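Local coordinates for protein lyase/mutase (Burkholderia cenocepacia, PDB 4LSB) that belongs to the phosphoenolpyruvate phosphomutase family of TIM-barrel enzymes, is named a lyase/mutase and holds a magnesium ion in the model, at residues I33-W38 with R44-A49; D150-R153 with P158-L161; P196-T199 with E203-A206. One frame throughout, in Å; residues are numbered along the deposited sequence.

Interaction 1. Residues I33-W38 with R44-A49; sequences IIPNPW and RLLAMA
Leu46 reaches Pro35 and Pro37 because its CG stands anti to the carbonyl carbon (chi1 -61°) and its chi2 of 165° sends CD1 out between the two rings. That methyl makes the closest contacts: Leu46 CD1 lies 3.6 Å from Pro37 CD and 3.6 Å from Pro37 CB, so it rests against the ring at both of these carbons. The same CD1 is 3.8 Å from Pro35 CG, while the second branch, Leu46 CD2, lies 4.1 Å from both Pro35 CB and Pro35 CG. Pro35 and Leu46 run past one another in opposite senses, whereas the Pro37 ring is crossed at a slant. No hydrogen bond joins the segments; the contact is purely apolar, with 140 Å² buried in total.

Between the prolines, Asn36 turns its CB away from the helix, and its amide is bonded at both atoms: OD1 accepts from Val241 N and ND2 donates to Thr56 O. Leu54 touches both Pro35 and Leu46, and Phe253 of the second subunit also packs on Leu46. The arrangement is plain core packing of a beta-alpha unit in a TIM barrel, with helix 40-48 folded back over the loop that leaves strand 32-34.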
loop_
_atom_site.group_PDB
_atom_site.type_symbol
_atom_site.label_atom_id
_atom_site.label_comp_id
_atom_site.label_asym_id
_atom_site.label_seq_id
_atom_site.Cartn_x
_atom_site.Cartn_y
_atom_site.Cartn_z
ATOM N N ILE B 33 19.307 -9.626 5.406
ATOM C CA ILE B 33 18.351 -8.538 5.511
ATOM C C ILE B 33 16.967 -9.198 5.589
ATOM O O ILE B 33 16.669 -10.117 4.833
ATOM C CB ILE B 33 18.419 -7.592 4.296
ATOM C CG1 ILE B 33 19.773 -6.888 4.262
ATOM C CG2 ILE B 33 17.304 -6.587 4.349
ATOM C CD1 ILE B 33 20.049 -6.049 3.011
ATOM N N ILE B 34 16.166 -8.714 6.516
ATOM C CA ILE B 34 14.781 -9.085 6.640
ATOM C C ILE B 34 13.952 -7.827 6.340
ATOM O O ILE B 34 13.851 -6.889 7.158
ATOM C CB ILE B 34 14.445 -9.746 7.984
ATOM C CG1 ILE B 34 12.995 -10.242 7.975
ATOM C CG2 ILE B 34 14.667 -8.810 9.152
ATOM C CD1 ILE B 34 12.685 -11.223 9.090
ATOM N N PRO B 35 13.425 -7.747 5.100
ATOM C CA PRO B 35 12.721 -6.518 4.740
ATOM C C PRO B 35 11.300 -6.522 5.227
ATOM O O PRO B 35 10.759 -7.583 5.615
ATOM C CB PRO B 35 12.793 -6.546 3.221
ATOM C CG PRO B 35 12.668 -7.980 2.903
ATOM C CD PRO B 35 13.469 -8.685 3.966
ATOM N N ASN B 36 10.678 -5.345 5.191
ATOM C CA ASN B 36 9.401 -5.092 5.832
ATOM C C ASN B 36 8.305 -4.592 4.831
ATOM O O ASN B 36 8.109 -3.412 4.677
ATOM C CB ASN B 36 9.517 -4.042 6.950
ATOM C CG ASN B 36 10.556 -4.393 8.028
ATOM O OD1 ASN B 36 11.766 -4.249 7.813
ATOM N ND2 ASN B 36 10.095 -4.851 9.182
ATOM N N PRO B 37 7.613 -5.501 4.185
ATOM C CA PRO B 37 6.400 -5.154 3.455
ATOM C C PRO B 37 5.273 -4.790 4.381
ATOM O O PRO B 37 5.355 -5.081 5.576
ATOM C CB PRO B 37 6.080 -6.452 2.744
ATOM C CG PRO B 37 6.460 -7.435 3.732
ATOM C CD PRO B 37 7.678 -6.947 4.420
ATOM N N TRP B 38 4.247 -4.095 3.847
ATOM C CA TRP B 38 3.086 -3.650 4.614
ATOM C C TRP B 38 1.750 -4.045 3.962
ATOM O O TRP B 38 0.695 -3.717 4.486
ATOM C CB TRP B 38 3.115 -2.103 4.858
ATOM C CG TRP B 38 3.045 -1.332 3.587
ATOM C CD1 TRP B 38 1.915 -0.838 2.982
ATOM C CD2 TRP B 38 4.122 -1.051 2.707
ATOM N NE1 TRP B 38 2.248 -0.221 1.802
ATOM C CE2 TRP B 38 3.601 -0.312 1.632
ATOM C CE3 TRP B 38 5.508 -1.232 2.784
ATOM C CZ2 TRP B 38 4.418 0.164 0.586
ATOM C CZ3 TRP B 38 6.293 -0.790 1.710
ATOM C CH2 TRP B 38 5.754 -0.102 0.667
ATOM N N ARG B 44 4.705 -10.063 -1.864
ATOM C CA ARG B 44 4.980 -10.745 -3.116
ATOM C C ARG B 44 6.256 -10.275 -3.824
ATOM O O ARG B 44 7.109 -11.133 -4.202
ATOM C CB ARG B 44 3.787 -10.638 -4.088
ATOM C CG ARG B 44 2.602 -11.484 -3.664
ATOM C CD ARG B 44 1.663 -11.785 -4.812
ATOM N NE ARG B 44 2.233 -12.799 -5.699
ATOM C CZ ARG B 44 1.693 -13.191 -6.847
ATOM N NH1 ARG B 44 0.521 -12.750 -7.233
ATOM N NH2 ARG B 44 2.306 -14.112 -7.568
ATOM N N LEU B 45 6.404 -8.951 -3.928
ATOM C CA LEU B 45 7.520 -8.376 -4.658
ATOM C C LEU B 45 8.829 -8.651 -3.948
ATOM O O LEU B 45 9.834 -8.939 -4.574
ATOM C CB LEU B 45 7.347 -6.891 -4.830
ATOM C CG LEU B 45 6.167 -6.538 -5.779
ATOM C CD1 LEU B 45 5.880 -5.055 -5.688
ATOM C CD2 LEU B 45 6.472 -6.963 -7.231
ATOM N N LEU B 46 8.838 -8.584 -2.623
ATOM C CA LEU B 46 10.067 -8.957 -1.908
ATOM C C LEU B 46 10.459 -10.427 -2.071
ATOM O O LEU B 46 11.648 -10.751 -2.142
ATOM C CB LEU B 46 9.984 -8.562 -0.416
ATOM C CG LEU B 46 9.819 -7.042 -0.138
ATOM C CD1 LEU B 46 9.398 -6.815 1.288
ATOM C CD2 LEU B 46 11.094 -6.214 -0.466
ATOM N N ALA B 47 9.499 -11.339 -2.132
ATOM C CA ALA B 47 9.849 -12.731 -2.386
ATOM C C ALA B 47 10.437 -12.887 -3.792
ATOM O O ALA B 47 11.438 -13.555 -4.009
ATOM C CB ALA B 47 8.649 -13.628 -2.234
ATOM N N MET B 48 9.781 -12.258 -4.738
ATOM C CA MET B 48 10.233 -12.293 -6.115
ATOM C C MET B 48 11.620 -11.679 -6.240
ATOM O O MET B 48 12.391 -12.133 -7.078
ATOM C CB MET B 48 9.259 -11.572 -7.036
ATOM C CG MET B 48 7.918 -12.253 -7.217
ATOM S SD MET B 48 6.803 -11.106 -8.062
ATOM C CE MET B 48 5.336 -12.148 -8.098
ATOM N N ALA B 49 11.940 -10.683 -5.418
ATOM C CA ALA B 49 13.282 -10.070 -5.375
ATOM C C ALA B 49 14.396 -11.012 -4.816
ATOM O O ALA B 49 15.592 -10.712 -4.906
ATOM C CB ALA B 49 13.281 -8.804 -4.547
#

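Interaction 2. Residues D150-R153 with P158-L161; sequences DAAR and PFTL
Ala152 and Phe159 form the close-packed side of this contact, and Arg153 with a water forms the more open, polar side. On the packed side, Ala152 CB approaches the ring atom Phe159 CD1 to 3.8 Å, coming in obliquely, and also lies 4.0 Å from Phe159 CB. Phe159 CB starts out toward the helix, but with CG anti to the backbone N the ring then runs away from it, so that the touch is confined to CB and one ring corner. Beyond it the ring meets Ile111 of helix 104-116. Ala151 and Leu161 also touch Ile111, and Phe159, Ala151 and Leu161 are all buried.

The polar side depends on an exposed arginine. The CB of Arg153 points away from the strand, yet the chain bends at chi2 (-53°) and brings the guanidinium back. Arg153 NH1 donates to Phe159 O at 2.9 Å, with an N-H...O angle of 146°. The donor lies in the carbonyl plane, and the oxygen is only 5° out of the guanidinium plane, so the bond is nearly coplanar with both groups although somewhat bent at the hydrogen. Water 1 sits at the same guanidinium's edge and bridges three groups: it donates to Ala152 O at 2.9 Å, accepts from Phe159 N at 2.8 Å, and accepts a longer bond from Arg153 NH1 at 3.2 Å. Both backbone polar atoms of Phe159 are thus engaged from this side. Arg153 NH2 has its own partners, a salt bridge to Asp191 OD2 and a hydrogen bond to Gly189 O, which help fix the guanidinium's orientation. Geometrically this is the return from helix 138-153 to strand 160-164, in the right-handed beta-alpha-beta crossover of a TIM barrel.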
loop_
_atom_site.group_PDB
_atom_site.type_symbol
_atom_site.label_atom_id
_atom_site.label_comp_id
_atom_site.label_asym_id
_atom_site.label_seq_id
_atom_site.Cartn_x
_atom_site.Cartn_y
_atom_site.Cartn_z
ATOM N N ASP B 150 8.354 -19.205 26.970
ATOM C CA ASP B 150 7.633 -20.429 27.305
ATOM C C ASP B 150 6.549 -20.748 26.286
ATOM O O ASP B 150 6.375 -21.913 25.908
ATOM C CB ASP B 150 6.994 -20.368 28.688
ATOM C CG ASP B 150 8.007 -20.391 29.801
ATOM O OD1 ASP B 150 9.147 -20.883 29.600
ATOM O OD2 ASP B 150 7.651 -19.896 30.888
ATOM N N ALA B 151 5.811 -19.736 25.840
ATOM C CA ALA B 151 4.857 -19.940 24.776
ATOM C C ALA B 151 5.554 -20.405 23.501
ATOM O O ALA B 151 5.068 -21.284 22.813
ATOM C CB ALA B 151 4.103 -18.659 24.492
ATOM N N ALA B 152 6.634 -19.729 23.140
ATOM C CA ALA B 152 7.414 -20.084 21.936
ATOM C C ALA B 152 7.873 -21.522 22.014
ATOM O O ALA B 152 7.658 -22.282 21.068
ATOM C CB ALA B 152 8.604 -19.144 21.762
ATOM N N ARG B 153 8.404 -21.949 23.160
ATOM C CA ARG B 153 8.929 -23.341 23.272
ATOM C C ARG B 153 7.838 -24.427 23.322
ATOM O O ARG B 153 8.112 -25.598 23.058
ATOM C CB ARG B 153 9.885 -23.489 24.488
ATOM C CG ARG B 153 11.078 -22.528 24.527
ATOM C CD ARG B 153 11.947 -22.496 23.238
ATOM N NE ARG B 153 12.673 -21.213 23.157
ATOM C CZ ARG B 153 12.677 -20.339 22.143
ATOM N NH1 ARG B 153 12.071 -20.553 20.967
ATOM N NH2 ARG B 153 13.348 -19.220 22.319
ATOM N N PRO B 158 10.298 -24.503 15.724
ATOM C CA PRO B 158 11.091 -23.508 16.406
ATOM C C PRO B 158 10.581 -22.085 16.110
ATOM O O PRO B 158 10.557 -21.640 14.958
ATOM C CB PRO B 158 12.503 -23.701 15.838
ATOM C CG PRO B 158 12.379 -24.600 14.666
ATOM C CD PRO B 158 11.043 -25.283 14.725
ATOM N N PHE B 159 10.166 -21.386 17.135
ATOM C CA PHE B 159 9.668 -20.012 16.978
ATOM C C PHE B 159 10.804 -19.089 17.381
ATOM O O PHE B 159 11.381 -19.252 18.476
ATOM C CB PHE B 159 8.427 -19.780 17.829
ATOM C CG PHE B 159 7.824 -18.387 17.698
ATOM C CD1 PHE B 159 8.335 -17.314 18.409
ATOM C CD2 PHE B 159 6.723 -18.182 16.887
ATOM C CE1 PHE B 159 7.772 -16.074 18.289
ATOM C CE2 PHE B 159 6.173 -16.946 16.754
ATOM C CZ PHE B 159 6.703 -15.878 17.461
ATOM N N THR B 160 11.186 -18.194 16.479
ATOM C CA THR B 160 12.324 -17.308 16.714
ATOM C C THR B 160 11.852 -16.026 17.360
ATOM O O THR B 160 11.233 -15.173 16.696
ATOM C CB THR B 160 13.082 -16.977 15.431
ATOM O OG1 THR B 160 13.609 -18.188 14.902
ATOM C CG2 THR B 160 14.211 -15.995 15.721
ATOM N N LEU B 161 12.069 -15.953 18.690
ATOM C CA LEU B 161 11.670 -14.817 19.500
ATOM C C LEU B 161 12.726 -13.714 19.528
ATOM O O LEU B 161 13.845 -13.927 19.960
ATOM C CB LEU B 161 11.285 -15.175 20.937
ATOM C CG LEU B 161 10.849 -13.977 21.805
ATOM C CD1 LEU B 161 9.467 -13.454 21.474
ATOM C CD2 LEU B 161 10.887 -14.310 23.296
HETATM O O HOH W 1 10.101 -22.645 19.601
#

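Interaction 3. Residues P196-T199 with E203-A206; sequences PGIT and EIAA
The loop that follows strand 192-194 and leads into helix 201-211 is a beta-alpha connection of the TIM barrel, and here Ile198 and Thr199 pack against the first part of that helix through Glu203 and Ile204. The main apolar touch is between Ile198 CG2 and Glu203 CB, 3.6 Å apart. With CG2 anti to its backbone N and CG1 anti to the carbonyl carbon (chi1 -50°), Ile198 presents the branch methyl to the helix, and its side chain crosses that of Glu203 at about a right angle. The methyl also lies in van der Waals contact with the carboxylate: Ile198 CG2 is 3.7 Å from Glu203 OE1.

That oxygen has a polar partner too. Water 2 donates to Glu203 OE1 at 2.7 Å and accepts from Thr199 N at 3.1 Å, which joins the segments although no direct hydrogen bond spans them. Glu203 is extended beyond CG (chi2 -158°), and this carries OE1 alongside the loop to the water.

Ile204 lies beside the loop backbone. Its CD1 lies 3.8 Å from Thr199 O, a van der Waals contact with the backbone, and Ile204 CG1 stands 4.0 Å from Ile198 O. Side chain to side chain the approach is looser, with Ile198 CG2 to Ile204 CG1 at 4.2 Å. Altogether the two segments bury 175 Å².

The surroundings extend this packing: Leu175 and Tyr168 each touch both Ile198 and Glu203, while Val236 meets Ile204. Just before helix 201-211, Asp200 OD2 accepts a hydrogen bond from Glu203 N. The arrangement is that of a beta-alpha loop of a TIM barrel folded against the first turns of the following helix, through Ile198, Glu203, Ile204 and one bridging water.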
loop_
_atom_site.group_PDB
_atom_site.type_symbol
_atom_site.label_atom_id
_atom_site.label_comp_id
_atom_site.label_asym_id
_atom_site.label_seq_id
_atom_site.Cartn_x
_atom_site.Cartn_y
_atom_site.Cartn_z
ATOM N N PRO B 196 16.424 -0.918 18.923
ATOM C CA PRO B 196 16.280 0.056 17.860
ATOM C C PRO B 196 16.778 1.428 18.316
ATOM O O PRO B 196 16.671 1.773 19.495
ATOM C CB PRO B 196 14.787 0.044 17.556
ATOM C CG PRO B 196 14.152 -0.546 18.757
ATOM C CD PRO B 196 15.124 -1.437 19.379
ATOM N N GLY B 197 17.380 2.173 17.399
ATOM C CA GLY B 197 17.999 3.457 17.807
ATOM C C GLY B 197 19.490 3.482 18.028
ATOM O O GLY B 197 20.090 4.543 17.926
ATOM N N ILE B 198 20.114 2.350 18.346
ATOM C CA ILE B 198 21.573 2.254 18.329
ATOM C C ILE B 198 22.102 2.165 16.876
ATOM O O ILE B 198 21.853 1.195 16.145
ATOM C CB ILE B 198 22.099 1.072 19.144
ATOM C CG1 ILE B 198 21.483 1.065 20.531
ATOM C CG2 ILE B 198 23.614 1.149 19.259
ATOM C CD1 ILE B 198 22.196 0.145 21.490
ATOM N N THR B 199 22.805 3.215 16.456
ATOM C CA THR B 199 23.250 3.350 15.077
ATOM C C THR B 199 24.771 3.446 14.954
ATOM O O THR B 199 25.290 3.262 13.864
ATOM C CB THR B 199 22.632 4.615 14.396
ATOM O OG1 THR B 199 22.783 5.732 15.269
ATOM C CG2 THR B 199 21.130 4.432 14.137
ATOM N N GLU B 203 29.160 1.358 19.096
ATOM C CA GLU B 203 28.090 0.931 20.025
ATOM C C GLU B 203 27.491 -0.436 19.599
ATOM O O GLU B 203 27.322 -1.352 20.407
ATOM C CB GLU B 203 27.008 1.998 20.156
ATOM C CG GLU B 203 27.491 3.285 20.849
ATOM C CD GLU B 203 26.377 4.135 21.463
ATOM O OE1 GLU B 203 25.204 3.964 21.120
ATOM O OE2 GLU B 203 26.680 5.017 22.315
ATOM N N ILE B 204 27.225 -0.587 18.313
ATOM C CA ILE B 204 26.728 -1.872 17.779
ATOM C C ILE B 204 27.691 -3.039 18.030
ATOM O O ILE B 204 27.294 -4.135 18.453
ATOM C CB ILE B 204 26.455 -1.760 16.253
ATOM C CG1 ILE B 204 25.260 -0.879 15.965
ATOM C CG2 ILE B 204 26.209 -3.121 15.635
ATOM C CD1 ILE B 204 25.153 -0.456 14.535
ATOM N N ALA B 205 28.971 -2.843 17.753
ATOM C CA ALA B 205 29.933 -3.920 17.986
ATOM C C ALA B 205 29.998 -4.350 19.452
ATOM O O ALA B 205 30.221 -5.498 19.765
ATOM C CB ALA B 205 31.293 -3.520 17.506
ATOM N N ALA B 206 29.832 -3.402 20.357
ATOM C CA ALA B 206 29.793 -3.696 21.797
ATOM C C ALA B 206 28.550 -4.490 22.177
ATOM O O ALA B 206 28.603 -5.328 23.058
ATOM C CB ALA B 206 29.821 -2.414 22.594
HETATM O O HOH W 2 24.362 4.707 18.627
#

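From the N terminus, the 33-38 with 44-49 contact closes first, bridging five residues, four of them already in helix 40-48. Interaction 2 follows much later, across four residues from the end of helix 138-153 to strand 160-164. Interaction 3 comes last, with three residues between its segments, two of them already in helix 201-211. The three are in series: none nests in or crosses another. Their centres lie about 23 to 25 Å apart and none touches another. Interactions 1 and 3 pair a strand's exit loop with the next helix, whereas interaction 2 pairs a helix end with the next strand; interactions 1 and 2 reach the same parallel sheet.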